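PDB 2PB9: phosphomethylpyrimidine kinase from Pyrococcus furiosus, which phosphorylates phosphomethylpyrimidine in thiamine biosynthesis and, through the ThiN-type C-terminal domain present here, probably also condenses pyrimidine and thiazole precursors into thiamine phosphate. Local coordinates for the interface of chains A and B and the interface of chains A and C. Sequence-based numbering; all coordinates share one arbitrary frame. Chains: chain A/B/C, Phosphomethylpyrimidine kinase.

Contact 1: the interface of chains A and B. Residues chain A 30-31, 164, 166; chain B 30-31, 164, 166.
A:Val31 and B:Val31 meet through their CG1 methyls, 4.1 Å between A:Val31 CG1 and B:Val31 CG1, and this pair lies on the two-fold axis of a patch in which every contact has a twin with the chains exchanged. Each CG1 also rests on the side-chain stem of the opposite Glu30, with A:Val31 CG1 lying 3.9 Å from B:Glu30 CB. The first torsion explains the reach: CG1 is anti to the carbonyl carbon (chi1 -54°), which directs this methyl to the partner. Backbone adds to the same layer, since A:Glu30 O lies 3.4 Å from B:Val31 CA.

A second layer is formed by Gly164 and Glu166. A:Gly164 O abuts B:Glu166 CB at 3.3 Å, and the main chains themselves come close, with A:Gly164 CA 3.7 Å from B:Glu166 CA. The positive phi of Gly164 is one that glycine readily adopts.

Glu166 joins the two layers. Its chain, extended beyond CG (chi2 -165°), carries the carboxylate to the valines, where A:Glu166 OE2 is 3.9 Å from B:Val31 CG1. The OE2 atoms of the two carboxylates approach each other near the axis, with A:Glu166 OE2 3.3 Å from B:Glu166 OE2 and the carboxylate planes turned 67° apart. Hydrogen positions are not seen and this oxygen pair is not taken as a bond; no N or O of one chain comes within bonding reach of the other in this patch. The evidence therefore favours van der Waals fit between backbone, valine methyls and aliphatic stems.

Val31 gives the patch its largest buried surfaces, 38 Å² in chain A and 37 Å² in chain B. Residues 30 and 31 belong to the long connection between helix 5-21 and strand 35-38, whereas 164 and 166 lie in the loop joining strand 156-159 to strand 168-173.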
loop_
_atom_site.group_PDB
_atom_site.type_symbol
_atom_site.label_atom_id
_atom_site.label_comp_id
_atom_site.label_asym_id
_atom_site.label_seq_id
_atom_site.Cartn_x
_atom_site.Cartn_y
_atom_site.Cartn_z
ATOM N N GLU A 30 17.509 2.492 -6.648
ATOM C CA GLU A 30 17.999 1.149 -6.375
ATOM C C GLU A 30 17.921 0.228 -7.582
ATOM O O GLU A 30 18.755 -0.668 -7.736
ATOM C CB GLU A 30 17.229 0.526 -5.208
ATOM C CG GLU A 30 17.615 1.093 -3.860
ATOM C CD GLU A 30 19.085 0.863 -3.541
ATOM O OE1 GLU A 30 19.394 -0.077 -2.772
ATOM O OE2 GLU A 30 19.933 1.624 -4.076
ATOM N N VAL A 31 16.923 0.451 -8.431
ATOM C CA VAL A 31 16.729 -0.362 -9.624
ATOM C C VAL A 31 17.695 0.055 -10.737
ATOM O O VAL A 31 17.813 -0.614 -11.773
ATOM C CB VAL A 31 15.263 -0.261 -10.124
ATOM C CG1 VAL A 31 14.324 -0.609 -8.996
ATOM C CG2 VAL A 31 14.959 1.140 -10.641
ATOM N N GLY A 164 5.145 -2.856 -3.611
ATOM C CA GLY A 164 6.164 -3.550 -4.371
ATOM C C GLY A 164 6.877 -2.694 -5.407
ATOM O O GLY A 164 7.813 -3.171 -6.043
ATOM N N GLU A 166 8.792 1.132 -6.365
ATOM C CA GLU A 166 9.329 2.390 -5.876
ATOM C C GLU A 166 8.968 3.599 -6.713
ATOM O O GLU A 166 8.585 3.480 -7.873
ATOM C CB GLU A 166 10.844 2.295 -5.745
ATOM C CG GLU A 166 11.492 1.376 -6.742
ATOM C CD GLU A 166 12.912 1.038 -6.341
ATOM O OE1 GLU A 166 13.832 1.833 -6.644
ATOM O OE2 GLU A 166 13.096 -0.024 -5.702
ATOM N N GLU B 30 14.992 -6.404 -9.549
ATOM C CA GLU B 30 15.319 -5.159 -10.228
ATOM C C GLU B 30 16.401 -4.359 -9.522
ATOM O O GLU B 30 17.181 -3.657 -10.172
ATOM C CB GLU B 30 14.068 -4.293 -10.388
ATOM C CG GLU B 30 13.121 -4.793 -11.457
ATOM C CD GLU B 30 13.771 -4.818 -12.832
ATOM O OE1 GLU B 30 13.524 -3.885 -13.632
ATOM O OE2 GLU B 30 14.544 -5.773 -13.105
ATOM N N VAL B 31 16.447 -4.468 -8.198
ATOM C CA VAL B 31 17.431 -3.750 -7.399
ATOM C C VAL B 31 18.793 -4.447 -7.446
ATOM O O VAL B 31 19.807 -3.914 -6.975
ATOM C CB VAL B 31 16.950 -3.616 -5.928
ATOM C CG1 VAL B 31 15.577 -2.990 -5.905
ATOM C CG2 VAL B 31 16.914 -4.976 -5.242
ATOM N N GLY B 164 6.398 1.467 -2.141
ATOM C CA GLY B 164 7.725 1.879 -2.551
ATOM C C GLY B 164 8.795 0.807 -2.403
ATOM O O GLY B 164 9.935 1.035 -2.801
ATOM N N GLU B 166 9.940 -3.386 -2.970
ATOM C CA GLU B 166 9.628 -4.672 -3.571
ATOM C C GLU B 166 9.847 -5.864 -2.663
ATOM O O GLU B 166 10.561 -5.785 -1.668
ATOM C CB GLU B 166 10.427 -4.855 -4.855
ATOM C CG GLU B 166 11.767 -4.175 -4.849
ATOM C CD GLU B 166 12.344 -4.077 -6.245
ATOM O OE1 GLU B 166 12.969 -5.059 -6.711
ATOM O OE2 GLU B 166 12.149 -3.014 -6.879
#

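Contact 2: the interface of chains A and C. Residues chain A 123, 125-126; chain C 100, 102, 123, 125, 160.
Charge pairing joins A:Arg125 to C:Asp123, tip to tip. The clearer hydrogen bond runs from A:Arg125 NH2 to C:Asp123 OD1, 2.9 Å and 155° at the hydrogen; the same NH2 also donates to OD2, but at a much sharper angle. The reverse salt bridge, C:Arg125 to A:Asp123, is modelled too short for its length to be trusted. C:Asp123 OD1 takes a second bond, from the backbone N of C:Arg125 at 2.8 Å, on the opposite face of the carboxylate from A:Arg125. An alanine in place of C:Asp123 would probably leave the A:Arg125 guanidinium without its cross-chain acceptor and less restrained in rotation, and the C:Arg125 backbone N without this acceptor.

Face contacts come next. The two arginines slide past each other in opposite directions, each bent at chi3 (-53° in A:Arg125), with guanidinium planes 51° apart, so this is no parallel stack. The flanking aspartates would probably offset the like charges. C:Arg125 NE lies over one face of the A:Arg125 guanidinium, toward the rim; over the opposite face C:Leu160 CB sits above the centre, 3.9 Å from A:Arg125 CZ.

Water 1 bridges A:Asp123 OD1 (2.9 Å) and C:Arg125 NH1 (3.1 Å).

Apart from the charged cluster, C:Arg102 NE, at the start of helix 102-114, donates to A:Glu126 O over 3.3 Å, approaching from above the carbonyl plane.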
loop_
_atom_site.group_PDB
_atom_site.type_symbol
_atom_site.label_atom_id
_atom_site.label_comp_id
_atom_site.label_asym_id
_atom_site.label_seq_id
_atom_site.Cartn_x
_atom_site.Cartn_y
_atom_site.Cartn_z
ATOM N N ASP A 123 -0.550 9.115 -10.354
ATOM C CA ASP A 123 -0.646 8.290 -9.163
ATOM C C ASP A 123 -1.337 6.996 -9.538
ATOM O O ASP A 123 -2.476 7.005 -9.992
ATOM C CB ASP A 123 -1.432 9.035 -8.077
ATOM C CG ASP A 123 -1.576 8.229 -6.798
ATOM O OD1 ASP A 123 -0.776 7.300 -6.565
ATOM O OD2 ASP A 123 -2.490 8.538 -6.012
ATOM N N ARG A 125 -2.608 4.925 -7.756
ATOM C CA ARG A 125 -3.774 4.656 -6.932
ATOM C C ARG A 125 -5.036 5.115 -7.649
ATOM O O ARG A 125 -6.136 4.648 -7.357
ATOM C CB ARG A 125 -3.654 5.348 -5.572
ATOM C CG ARG A 125 -2.947 4.510 -4.527
ATOM C CD ARG A 125 -2.907 5.225 -3.190
ATOM N NE ARG A 125 -2.337 6.556 -3.349
ATOM C CZ ARG A 125 -2.057 7.392 -2.353
ATOM N NH1 ARG A 125 -2.295 7.050 -1.090
ATOM N NH2 ARG A 125 -1.526 8.577 -2.627
ATOM N N GLU A 126 -4.871 6.022 -8.604
ATOM C CA GLU A 126 -6.013 6.533 -9.356
ATOM C C GLU A 126 -6.145 5.789 -10.687
ATOM O O GLU A 126 -6.876 6.212 -11.588
ATOM C CB GLU A 126 -5.843 8.039 -9.581
ATOM C CG GLU A 126 -5.462 8.788 -8.299
ATOM C CD GLU A 126 -5.534 10.298 -8.432
ATOM O OE1 GLU A 126 -6.653 10.833 -8.560
ATOM O OE2 GLU A 126 -4.472 10.953 -8.405
ATOM N N TYR C 100 -15.346 8.766 -1.173
ATOM C CA TYR C 100 -14.479 9.161 -2.274
ATOM C C TYR C 100 -14.625 8.190 -3.443
ATOM O O TYR C 100 -14.941 7.017 -3.248
ATOM C CB TYR C 100 -13.013 9.161 -1.845
ATOM C CG TYR C 100 -12.088 9.348 -3.022
ATOM C CD1 TYR C 100 -11.854 10.620 -3.549
ATOM C CD2 TYR C 100 -11.523 8.249 -3.679
ATOM C CE1 TYR C 100 -11.087 10.797 -4.700
ATOM C CE2 TYR C 100 -10.755 8.411 -4.838
ATOM C CZ TYR C 100 -10.541 9.691 -5.344
ATOM O OH TYR C 100 -9.793 9.884 -6.495
ATOM N N ARG C 102 -13.485 8.223 -8.066
ATOM C CA ARG C 102 -13.109 9.023 -9.223
ATOM C C ARG C 102 -14.307 9.809 -9.719
ATOM O O ARG C 102 -14.211 11.007 -9.989
ATOM C CB ARG C 102 -12.572 8.131 -10.347
ATOM C CG ARG C 102 -11.332 7.331 -9.981
ATOM C CD ARG C 102 -10.905 6.448 -11.144
ATOM N NE ARG C 102 -9.944 5.430 -10.732
ATOM C CZ ARG C 102 -10.222 4.431 -9.897
ATOM N NH1 ARG C 102 -11.444 4.312 -9.386
ATOM N NH2 ARG C 102 -9.280 3.553 -9.570
ATOM N N ASP C 123 -1.448 13.691 1.046
ATOM C CA ASP C 123 -1.132 12.297 0.766
ATOM C C ASP C 123 -0.304 11.668 1.878
ATOM O O ASP C 123 0.837 12.069 2.126
ATOM C CB ASP C 123 -0.375 12.199 -0.563
ATOM C CG ASP C 123 -0.278 10.774 -1.086
ATOM O OD1 ASP C 123 -0.378 9.819 -0.276
ATOM O OD2 ASP C 123 -0.095 10.614 -2.312
ATOM N N ARG C 125 1.323 9.270 1.898
ATOM C CA ARG C 125 2.570 8.699 1.407
ATOM C C ARG C 125 3.683 9.733 1.537
ATOM O O ARG C 125 4.834 9.378 1.753
ATOM C CB ARG C 125 2.450 8.255 -0.060
ATOM C CG ARG C 125 1.885 6.857 -0.255
ATOM C CD ARG C 125 1.934 6.428 -1.710
ATOM N NE ARG C 125 1.231 7.367 -2.570
ATOM C CZ ARG C 125 0.914 7.134 -3.842
ATOM N NH1 ARG C 125 1.237 5.981 -4.419
ATOM N NH2 ARG C 125 0.262 8.058 -4.539
ATOM N N LEU C 160 -6.463 10.127 -0.963
ATOM C CA LEU C 160 -6.712 8.785 -1.461
ATOM C C LEU C 160 -6.526 7.732 -0.371
ATOM O O LEU C 160 -6.215 8.052 0.780
ATOM C CB LEU C 160 -5.779 8.495 -2.630
ATOM C CG LEU C 160 -5.820 9.542 -3.736
ATOM C CD1 LEU C 160 -4.635 9.325 -4.646
ATOM C CD2 LEU C 160 -7.132 9.461 -4.500
HETATM O O HOH W 1 1.596 5.879 -7.509
#

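The C-alpha centres of contact 1 and contact 2 lie about 21 Å apart, and chain A takes part in both through separate residues. Contact 1 uses two loops; contact 2 uses the 3-10 helix 124-126 and the residue just before it, set against chain C. The segment following strand 156-159 serves both, since Leu160 opens it and Gly164 and Glu166 lie farther along. Each interface is two-fold symmetric, one without bonded polar pairs in the patch described, the other largely ionic. Two distinct two-folds fit the four-copy deposited assembly, although the structure alone does not show that this tetramer forms in the cell.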